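Peptide chain release factor subunit 1 (Aeropyrum pernix, PDB 3AGK) probably directs the termination of nascent peptide synthesis at the stop codons UAA, UAG and UGA, as the archaeal counterpart of eukaryotic release factor 1. Local coordinates at residues 46-51 and 118-123; 284-289 and 343-348; 223-228 and 264-269. All coordinates share one frame; numbering follows the deposited sequence.

Contact 1 of 3, residues 46-51 and 118-123; sequences SDVMTL and RVFYYR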
loop_
_atom_site.group_PDB
_atom_site.type_symbol
_atom_site.label_atom_id
_atom_site.label_comp_id
_atom_site.label_asym_id
_atom_site.label_seq_id
_atom_site.Cartn_x
_atom_site.Cartn_y
_atom_site.Cartn_z
ATOM N N SER A 46 -5.333 -12.062 -32.202
ATOM C CA SER A 46 -4.733 -13.144 -32.964
ATOM C C SER A 46 -3.231 -13.258 -32.641
ATOM O O SER A 46 -2.671 -14.358 -32.652
ATOM C CB SER A 46 -4.956 -12.938 -34.455
ATOM O OG SER A 46 -4.253 -11.798 -34.902
ATOM N N ASP A 47 -2.603 -12.116 -32.343
ATOM C CA ASP A 47 -1.202 -12.054 -31.891
ATOM C C ASP A 47 -1.039 -12.757 -30.546
ATOM O O ASP A 47 -0.126 -13.577 -30.351
ATOM C CB ASP A 47 -0.746 -10.600 -31.738
ATOM C CG ASP A 47 -0.548 -9.900 -33.075
ATOM O OD1 ASP A 47 -0.777 -10.534 -34.129
ATOM O OD2 ASP A 47 -0.157 -8.712 -33.064
ATOM N N VAL A 48 -1.938 -12.432 -29.619
ATOM C CA VAL A 48 -1.918 -13.036 -28.295
ATOM C C VAL A 48 -2.145 -14.541 -28.407
ATOM O O VAL A 48 -1.471 -15.333 -27.752
ATOM C CB VAL A 48 -2.990 -12.413 -27.383
ATOM C CG1 VAL A 48 -2.841 -12.938 -25.960
ATOM C CG2 VAL A 48 -2.893 -10.871 -27.422
ATOM N N MET A 49 -3.095 -14.915 -29.257
ATOM C CA MET A 49 -3.444 -16.305 -29.515
ATOM C C MET A 49 -2.233 -17.134 -29.983
ATOM O O MET A 49 -1.993 -18.237 -29.490
ATOM C CB MET A 49 -4.562 -16.326 -30.564
ATOM C CG MET A 49 -5.629 -17.381 -30.366
ATOM S SD MET A 49 -6.369 -17.487 -28.720
ATOM C CE MET A 49 -6.670 -19.248 -28.741
ATOM N N THR A 50 -1.477 -16.591 -30.937
ATOM C CA THR A 50 -0.223 -17.195 -31.393
ATOM C C THR A 50 0.790 -17.327 -30.247
ATOM O O THR A 50 1.407 -18.381 -30.072
ATOM C CB THR A 50 0.399 -16.385 -32.546
ATOM O OG1 THR A 50 -0.469 -16.439 -33.678
ATOM C CG2 THR A 50 1.777 -16.954 -32.940
ATOM N N LEU A 51 0.938 -16.271 -29.453
ATOM C CA LEU A 51 1.830 -16.313 -28.297
ATOM C C LEU A 51 1.426 -17.397 -27.275
ATOM O O LEU A 51 2.261 -18.157 -26.813
ATOM C CB LEU A 51 1.907 -14.933 -27.633
ATOM C CG LEU A 51 2.860 -14.801 -26.436
ATOM C CD1 LEU A 51 3.347 -13.362 -26.270
ATOM C CD2 LEU A 51 2.191 -15.289 -25.153
ATOM N N ARG A 118 -1.199 -0.510 -21.201
ATOM C CA ARG A 118 -0.419 -0.188 -22.391
ATOM C C ARG A 118 0.666 -1.212 -22.670
ATOM O O ARG A 118 1.086 -1.375 -23.818
ATOM C CB ARG A 118 0.175 1.223 -22.307
ATOM C CG ARG A 118 -0.484 2.223 -23.264
ATOM C CD ARG A 118 -2.001 2.099 -23.197
ATOM N NE ARG A 118 -2.713 2.875 -24.215
ATOM C CZ ARG A 118 -3.176 4.110 -24.030
ATOM N NH1 ARG A 118 -2.989 4.726 -22.870
ATOM N NH2 ARG A 118 -3.821 4.732 -25.008
ATOM N N VAL A 119 1.100 -1.912 -21.624
ATOM C CA VAL A 119 2.189 -2.880 -21.760
ATOM C C VAL A 119 1.712 -4.325 -21.653
ATOM O O VAL A 119 1.250 -4.778 -20.598
ATOM C CB VAL A 119 3.340 -2.617 -20.764
ATOM C CG1 VAL A 119 2.812 -2.146 -19.430
ATOM C CG2 VAL A 119 4.225 -3.871 -20.603
ATOM N N PHE A 120 1.812 -5.045 -22.764
ATOM C CA PHE A 120 1.459 -6.457 -22.768
ATOM C C PHE A 120 2.288 -7.173 -21.725
ATOM O O PHE A 120 3.453 -6.849 -21.525
ATOM C CB PHE A 120 1.695 -7.081 -24.139
ATOM C CG PHE A 120 1.458 -8.559 -24.174
ATOM C CD1 PHE A 120 0.178 -9.064 -24.276
ATOM C CD2 PHE A 120 2.520 -9.448 -24.112
ATOM C CE1 PHE A 120 -0.052 -10.432 -24.315
ATOM C CE2 PHE A 120 2.302 -10.814 -24.153
ATOM C CZ PHE A 120 1.019 -11.307 -24.255
ATOM N N TYR A 121 1.695 -8.138 -21.045
ATOM C CA TYR A 121 2.436 -8.867 -20.037
ATOM C C TYR A 121 1.851 -10.263 -19.959
ATOM O O TYR A 121 0.631 -10.434 -19.985
ATOM C CB TYR A 121 2.322 -8.148 -18.694
ATOM C CG TYR A 121 3.201 -8.692 -17.592
ATOM C CD1 TYR A 121 4.496 -8.216 -17.412
ATOM C CD2 TYR A 121 2.734 -9.660 -16.713
ATOM C CE1 TYR A 121 5.310 -8.702 -16.394
ATOM C CE2 TYR A 121 3.538 -10.149 -15.689
ATOM C CZ TYR A 121 4.825 -9.666 -15.539
ATOM O OH TYR A 121 5.623 -10.141 -14.529
ATOM N N TYR A 122 2.723 -11.259 -19.904
ATOM C CA TYR A 122 2.297 -12.637 -19.743
ATOM C C TYR A 122 3.187 -13.277 -18.708
ATOM O O TYR A 122 4.408 -13.120 -18.753
ATOM C CB TYR A 122 2.415 -13.414 -21.052
ATOM C CG TYR A 122 2.404 -14.920 -20.843
ATOM C CD1 TYR A 122 1.214 -15.608 -20.721
ATOM C CD2 TYR A 122 3.589 -15.647 -20.738
ATOM C CE1 TYR A 122 1.187 -16.975 -20.516
ATOM C CE2 TYR A 122 3.572 -17.024 -20.534
ATOM C CZ TYR A 122 2.360 -17.676 -20.427
ATOM O OH TYR A 122 2.298 -19.031 -20.223
ATOM N N ARG A 123 2.609 -14.014 -17.775
ATOM C CA ARG A 123 3.471 -14.668 -16.805
ATOM C C ARG A 123 2.845 -15.873 -16.119
ATOM O O ARG A 123 1.629 -15.955 -15.956
ATOM C CB ARG A 123 3.961 -13.652 -15.777
ATOM C CG ARG A 123 5.066 -14.155 -14.899
ATOM C CD ARG A 123 5.896 -12.987 -14.437
ATOM N NE ARG A 123 7.298 -13.349 -14.321
ATOM C CZ ARG A 123 7.944 -13.460 -13.167
ATOM N NH1 ARG A 123 7.307 -13.209 -12.033
ATOM N NH2 ARG A 123 9.223 -13.805 -13.151
#
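In eRF1 domain 1, helix 45-58 lies on one face of a four-stranded antiparallel sheet, near its edge strand 121-125, and V48 and L51 meet F120 just ahead of that strand. L51 makes the closest approach. Its CD1 lies 3.5 Å from F120 CE2 and 3.7 Å from F120 CZ, so one methyl touches two neighbouring ring atoms. The L51 and F120 side chains come from opposite directions. The F120 ring is carried to the helix because its CG stands opposite the backbone N (chi1 175°). V48 touches the other half of the ring: its CG1 sits at the edge, near the ring plane, 4.1 Å from F120 CE1. The second methyl of L51 serves the next aromatic residue on this side. L51 CD2 is 4.3 Å from Y122 CG, a looser contact. Y121, between the two rings in sequence, turns to Y38 and makes an edge-to-face pair with F132. F120 and Y122 also rest on L37 and L35 of strand 34-39, and V48 touches L82 of helix 65-82. No hydrogen bond joins the two segments. Between them the packing is purely apolar, with V48 buried and L51, F120 and Y122 partly exposed, so the contact lies at the border of the domain's hydrophobic core.

Contact 2 of 3, residues 284-289 and 343-348; sequences NAMEEF and IVVPES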
loop_
_atom_site.group_PDB
_atom_site.type_symbol
_atom_site.label_atom_id
_atom_site.label_comp_id
_atom_site.label_asym_id
_atom_site.label_seq_id
_atom_site.Cartn_x
_atom_site.Cartn_y
_atom_site.Cartn_z
ATOM N N ASN A 284 -4.232 10.491 16.619
ATOM C CA ASN A 284 -4.894 11.346 17.603
ATOM C C ASN A 284 -6.126 10.689 18.223
ATOM O O ASN A 284 -6.380 10.846 19.418
ATOM C CB ASN A 284 -5.249 12.695 17.002
ATOM C CG ASN A 284 -4.030 13.510 16.692
ATOM O OD1 ASN A 284 -2.971 13.316 17.298
ATOM N ND2 ASN A 284 -4.157 14.417 15.738
ATOM N N ALA A 285 -6.874 9.933 17.424
ATOM C CA ALA A 285 -8.065 9.274 17.935
ATOM C C ALA A 285 -7.671 8.237 18.985
ATOM O O ALA A 285 -8.253 8.192 20.073
ATOM C CB ALA A 285 -8.868 8.640 16.807
ATOM N N MET A 286 -6.675 7.416 18.662
ATOM C CA MET A 286 -6.169 6.409 19.604
ATOM C C MET A 286 -5.708 7.013 20.933
ATOM O O MET A 286 -6.008 6.492 22.005
ATOM C CB MET A 286 -5.017 5.632 18.986
ATOM C CG MET A 286 -5.400 4.256 18.532
ATOM S SD MET A 286 -5.905 3.132 19.854
ATOM C CE MET A 286 -6.854 2.031 18.835
ATOM N N GLU A 287 -4.967 8.111 20.852
ATOM C CA GLU A 287 -4.512 8.806 22.049
ATOM C C GLU A 287 -5.656 9.418 22.856
ATOM O O GLU A 287 -5.681 9.307 24.082
ATOM C CB GLU A 287 -3.473 9.868 21.694
ATOM C CG GLU A 287 -2.180 9.281 21.163
ATOM C CD GLU A 287 -1.198 10.352 20.720
ATOM O OE1 GLU A 287 -0.101 9.989 20.235
ATOM O OE2 GLU A 287 -1.529 11.555 20.855
ATOM N N GLU A 288 -6.597 10.069 22.181
ATOM C CA GLU A 288 -7.761 10.600 22.878
ATOM C C GLU A 288 -8.507 9.476 23.616
ATOM O O GLU A 288 -8.869 9.617 24.781
ATOM C CB GLU A 288 -8.702 11.311 21.907
ATOM C CG GLU A 288 -9.975 11.837 22.550
ATOM C CD GLU A 288 -10.875 12.577 21.568
ATOM O OE1 GLU A 288 -10.563 12.597 20.359
ATOM O OE2 GLU A 288 -11.904 13.133 22.006
ATOM N N PHE A 289 -8.719 8.362 22.923
ATOM C CA PHE A 289 -9.363 7.197 23.505
ATOM C C PHE A 289 -8.617 6.762 24.773
ATOM O O PHE A 289 -9.231 6.501 25.803
ATOM C CB PHE A 289 -9.451 6.066 22.457
ATOM C CG PHE A 289 -9.896 4.729 23.011
ATOM C CD1 PHE A 289 -11.193 4.534 23.454
ATOM C CD2 PHE A 289 -9.012 3.659 23.066
ATOM C CE1 PHE A 289 -11.603 3.307 23.959
ATOM C CE2 PHE A 289 -9.411 2.430 23.559
ATOM C CZ PHE A 289 -10.715 2.248 24.004
ATOM N N ILE A 343 -12.917 5.900 12.427
ATOM C CA ILE A 343 -11.474 5.759 12.313
ATOM C C ILE A 343 -11.158 4.263 12.217
ATOM O O ILE A 343 -11.370 3.500 13.171
ATOM C CB ILE A 343 -10.744 6.340 13.548
ATOM C CG1 ILE A 343 -11.043 7.834 13.720
ATOM C CG2 ILE A 343 -9.232 6.064 13.469
ATOM C CD1 ILE A 343 -10.418 8.742 12.659
ATOM N N VAL A 344 -10.687 3.830 11.058
ATOM C CA VAL A 344 -10.233 2.454 10.939
ATOM C C VAL A 344 -8.799 2.338 11.450
ATOM O O VAL A 344 -7.909 3.035 10.981
ATOM C CB VAL A 344 -10.326 1.923 9.499
ATOM C CG1 VAL A 344 -9.927 0.458 9.466
ATOM C CG2 VAL A 344 -11.730 2.095 8.962
ATOM N N VAL A 345 -8.588 1.458 12.421
ATOM C CA VAL A 345 -7.274 1.282 13.017
ATOM C C VAL A 345 -6.470 0.219 12.270
ATOM O O VAL A 345 -6.809 -0.965 12.304
ATOM C CB VAL A 345 -7.371 0.912 14.503
ATOM C CG1 VAL A 345 -5.976 0.611 15.075
ATOM C CG2 VAL A 345 -8.080 2.029 15.281
ATOM N N PRO A 346 -5.391 0.643 11.586
ATOM C CA PRO A 346 -4.636 -0.339 10.805
ATOM C C PRO A 346 -3.856 -1.259 11.734
ATOM O O PRO A 346 -3.517 -0.870 12.855
ATOM C CB PRO A 346 -3.689 0.535 9.976
ATOM C CG PRO A 346 -3.470 1.751 10.829
ATOM C CD PRO A 346 -4.790 1.990 11.508
ATOM N N GLU A 347 -3.590 -2.473 11.262
ATOM C CA GLU A 347 -2.854 -3.479 12.018
ATOM C C GLU A 347 -1.451 -2.982 12.374
ATOM O O GLU A 347 -0.850 -3.426 13.358
ATOM C CB GLU A 347 -2.766 -4.758 11.186
ATOM C CG GLU A 347 -2.453 -6.016 11.964
ATOM C CD GLU A 347 -1.717 -7.041 11.116
ATOM O OE1 GLU A 347 -0.846 -6.631 10.318
ATOM O OE2 GLU A 347 -2.004 -8.252 11.247
ATOM N N SER A 348 -0.942 -2.051 11.565
ATOM C CA SER A 348 0.412 -1.510 11.725
ATOM C C SER A 348 0.503 -0.363 12.732
ATOM O O SER A 348 1.595 0.071 13.109
ATOM C CB SER A 348 0.952 -1.048 10.372
ATOM O OG SER A 348 -0.022 -0.309 9.656
#
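M286 and V345 cross at about a right angle, and the methionine reaches the valine with its terminal methyl. M286 CE lies 3.8 Å from V345 CG2 and 4.1 Å from V345 CG1, so it meets both branches of the valine. The start of the M286 side chain does not face the strand. A bend at the second torsion (chi2 -64°) brings the end of the chain nearer. V345 itself faces the helix from its first bond. Its CG1 stands opposite the backbone N and its CG2 opposite the carbonyl carbon, which spreads both methyls before M286 CE.

A285 and I343 form the second pair, and here both side chains start out toward each other. The A285 methyl, CB, lies 3.9 Å from I343 CG1. It therefore meets the isoleucine on its longer branch, at the methylene and not at the terminal methyl. The backbones are closer here, as suits a short alanine: the CA atoms of A285 and I343 are 7.5 Å apart, those of M286 and V345 8.4 Å. V344, between the two strand residues, turns to the other side and touches E323. No hydrogen bond crosses between the segments.

In eRF1 domain 3, helix 277-294 lies over one face of a mixed sheet in which 341-345 is an edge strand, parallel to 316-322. L320 of that neighbouring strand touches A285, I343 and V345. F355 of helix 352-359 closes against both M286 and V345.

Contact 3 of 3, residues 223-228 and 264-269; sequences IVAGPG and KEAVMK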
loop_
_atom_site.group_PDB
_atom_site.type_symbol
_atom_site.label_atom_id
_atom_site.label_comp_id
_atom_site.label_asym_id
_atom_site.label_seq_id
_atom_site.Cartn_x
_atom_site.Cartn_y
_atom_site.Cartn_z
ATOM N N ILE A 223 9.100 13.917 3.219
ATOM C CA ILE A 223 9.473 14.602 4.440
ATOM C C ILE A 223 10.905 14.212 4.758
ATOM O O ILE A 223 11.253 13.016 4.769
ATOM C CB ILE A 223 8.569 14.182 5.608
ATOM C CG1 ILE A 223 7.132 14.667 5.374
ATOM C CG2 ILE A 223 9.110 14.737 6.926
ATOM C CD1 ILE A 223 6.113 14.000 6.292
ATOM N N VAL A 224 11.748 15.204 4.999
ATOM C CA VAL A 224 13.075 14.896 5.527
ATOM C C VAL A 224 13.098 15.326 6.997
ATOM O O VAL A 224 12.758 16.458 7.319
ATOM C CB VAL A 224 14.239 15.557 4.712
ATOM C CG1 VAL A 224 15.606 15.249 5.362
ATOM C CG2 VAL A 224 14.211 15.085 3.278
ATOM N N ALA A 225 13.468 14.399 7.876
ATOM C CA ALA A 225 13.498 14.643 9.319
ATOM C C ALA A 225 14.799 14.132 9.920
ATOM O O ALA A 225 15.581 13.479 9.253
ATOM C CB ALA A 225 12.330 13.956 9.996
ATOM N N GLY A 226 14.997 14.409 11.197
ATOM C CA GLY A 226 16.158 13.898 11.892
ATOM C C GLY A 226 16.539 14.822 13.026
ATOM O O GLY A 226 16.023 15.943 13.134
ATOM N N PRO A 227 17.440 14.361 13.892
ATOM C CA PRO A 227 17.913 15.254 14.953
ATOM C C PRO A 227 19.066 16.131 14.467
ATOM O O PRO A 227 19.838 15.725 13.592
ATOM C CB PRO A 227 18.387 14.276 16.022
ATOM C CG PRO A 227 18.851 13.077 15.239
ATOM C CD PRO A 227 17.936 12.980 14.046
ATOM N N GLY A 228 19.165 17.334 15.013
ATOM C CA GLY A 228 20.286 18.207 14.722
ATOM C C GLY A 228 20.387 18.625 13.272
ATOM O O GLY A 228 19.383 18.675 12.547
ATOM N N LYS A 264 6.968 7.749 12.667
ATOM C CA LYS A 264 5.725 8.216 13.278
ATOM C C LYS A 264 5.890 9.652 13.737
ATOM O O LYS A 264 5.054 10.507 13.428
ATOM C CB LYS A 264 5.318 7.332 14.462
ATOM C CG LYS A 264 4.032 7.796 15.193
ATOM C CD LYS A 264 3.665 6.798 16.282
ATOM C CE LYS A 264 2.311 7.057 16.872
ATOM N NZ LYS A 264 1.878 5.892 17.712
ATOM N N GLU A 265 6.973 9.920 14.466
ATOM C CA GLU A 265 7.225 11.262 14.980
ATOM C C GLU A 265 7.285 12.314 13.863
ATOM O O GLU A 265 6.720 13.400 13.990
ATOM C CB GLU A 265 8.491 11.324 15.839
ATOM C CG GLU A 265 8.794 12.758 16.300
ATOM C CD GLU A 265 9.843 12.865 17.405
ATOM O OE1 GLU A 265 10.765 12.016 17.466
ATOM O OE2 GLU A 265 9.739 13.827 18.207
ATOM N N ALA A 266 7.946 11.983 12.760
ATOM C CA ALA A 266 8.062 12.918 11.645
ATOM C C ALA A 266 6.701 13.206 11.010
ATOM O O ALA A 266 6.388 14.344 10.648
ATOM C CB ALA A 266 9.007 12.382 10.615
ATOM N N VAL A 267 5.904 12.157 10.855
ATOM C CA VAL A 267 4.572 12.304 10.298
ATOM C C VAL A 267 3.659 13.133 11.222
ATOM O O VAL A 267 2.950 14.031 10.770
ATOM C CB VAL A 267 3.958 10.916 9.950
ATOM C CG1 VAL A 267 2.505 11.053 9.512
ATOM C CG2 VAL A 267 4.795 10.240 8.846
ATOM N N MET A 268 3.687 12.846 12.516
ATOM C CA MET A 268 2.889 13.634 13.435
ATOM C C MET A 268 3.312 15.101 13.427
ATOM O O MET A 268 2.492 15.975 13.644
ATOM C CB MET A 268 2.934 13.074 14.862
ATOM C CG MET A 268 2.422 11.640 14.982
ATOM S SD MET A 268 0.723 11.410 14.373
ATOM C CE MET A 268 -0.237 12.474 15.478
ATOM N N LYS A 269 4.590 15.378 13.190
ATOM C CA LYS A 269 5.069 16.753 13.332
ATOM C C LYS A 269 5.031 17.521 12.034
ATOM O O LYS A 269 5.165 18.741 12.036
ATOM C CB LYS A 269 6.474 16.789 13.926
ATOM C CG LYS A 269 6.491 16.479 15.394
ATOM C CD LYS A 269 7.893 16.444 15.951
ATOM C CE LYS A 269 8.478 17.833 16.106
ATOM N NZ LYS A 269 9.570 17.811 17.132
#
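The contact between the two segments is wholly apolar, and A266 is its centre on the helix side. The methyls of A225 and A266 face each other, with A225 CB 3.7 Å from A266 CB. Their CA atoms are 6.2 Å apart, a close approach of strand and helix that suits two small side chains. I223, two residues earlier, points to the same side of the strand. Its CG2 lies 4.4 Å from A266 CB, so the helix alanine is met by two strand residues. V224 between them faces away and packs on L248 and V148. This is the alternation of a strand inside eRF1 domain 2: strand 219-226 runs between 142-149 and 253-254, parallel to both, and helix 259-269 lies against one face of the mixed sheet. Hydrogen bonds act around the contact and do not cross it. I223 and A225 are joined through the backbone to residues of strand 142-149, and V224 to V253. At the end of the helix, K269 NZ donates to D254 O.

Overall arrangement
The three contacts fall in three different domains, and each packs a helix by apolar side chains against a strand or, in contact 1, also against the residue leading into one. Contact 1 stands apart. Its centre is 45 Å from that of contact 2 and 46 Å from that of contact 3, on the opposite side of the chain's centre, with nearest atoms about 25 and 28 Å away. Contacts 2 and 3 have centres 20 Å apart and touch. N284 OD1 lies 3.4 Å from M268 CE, a packing contact between helices 277-294 and 259-269, which follow each other in the chain. Domains 2 and 3 thus pack together here. Along the chain the order is contact 1, contact 3, contact 2, without overlap.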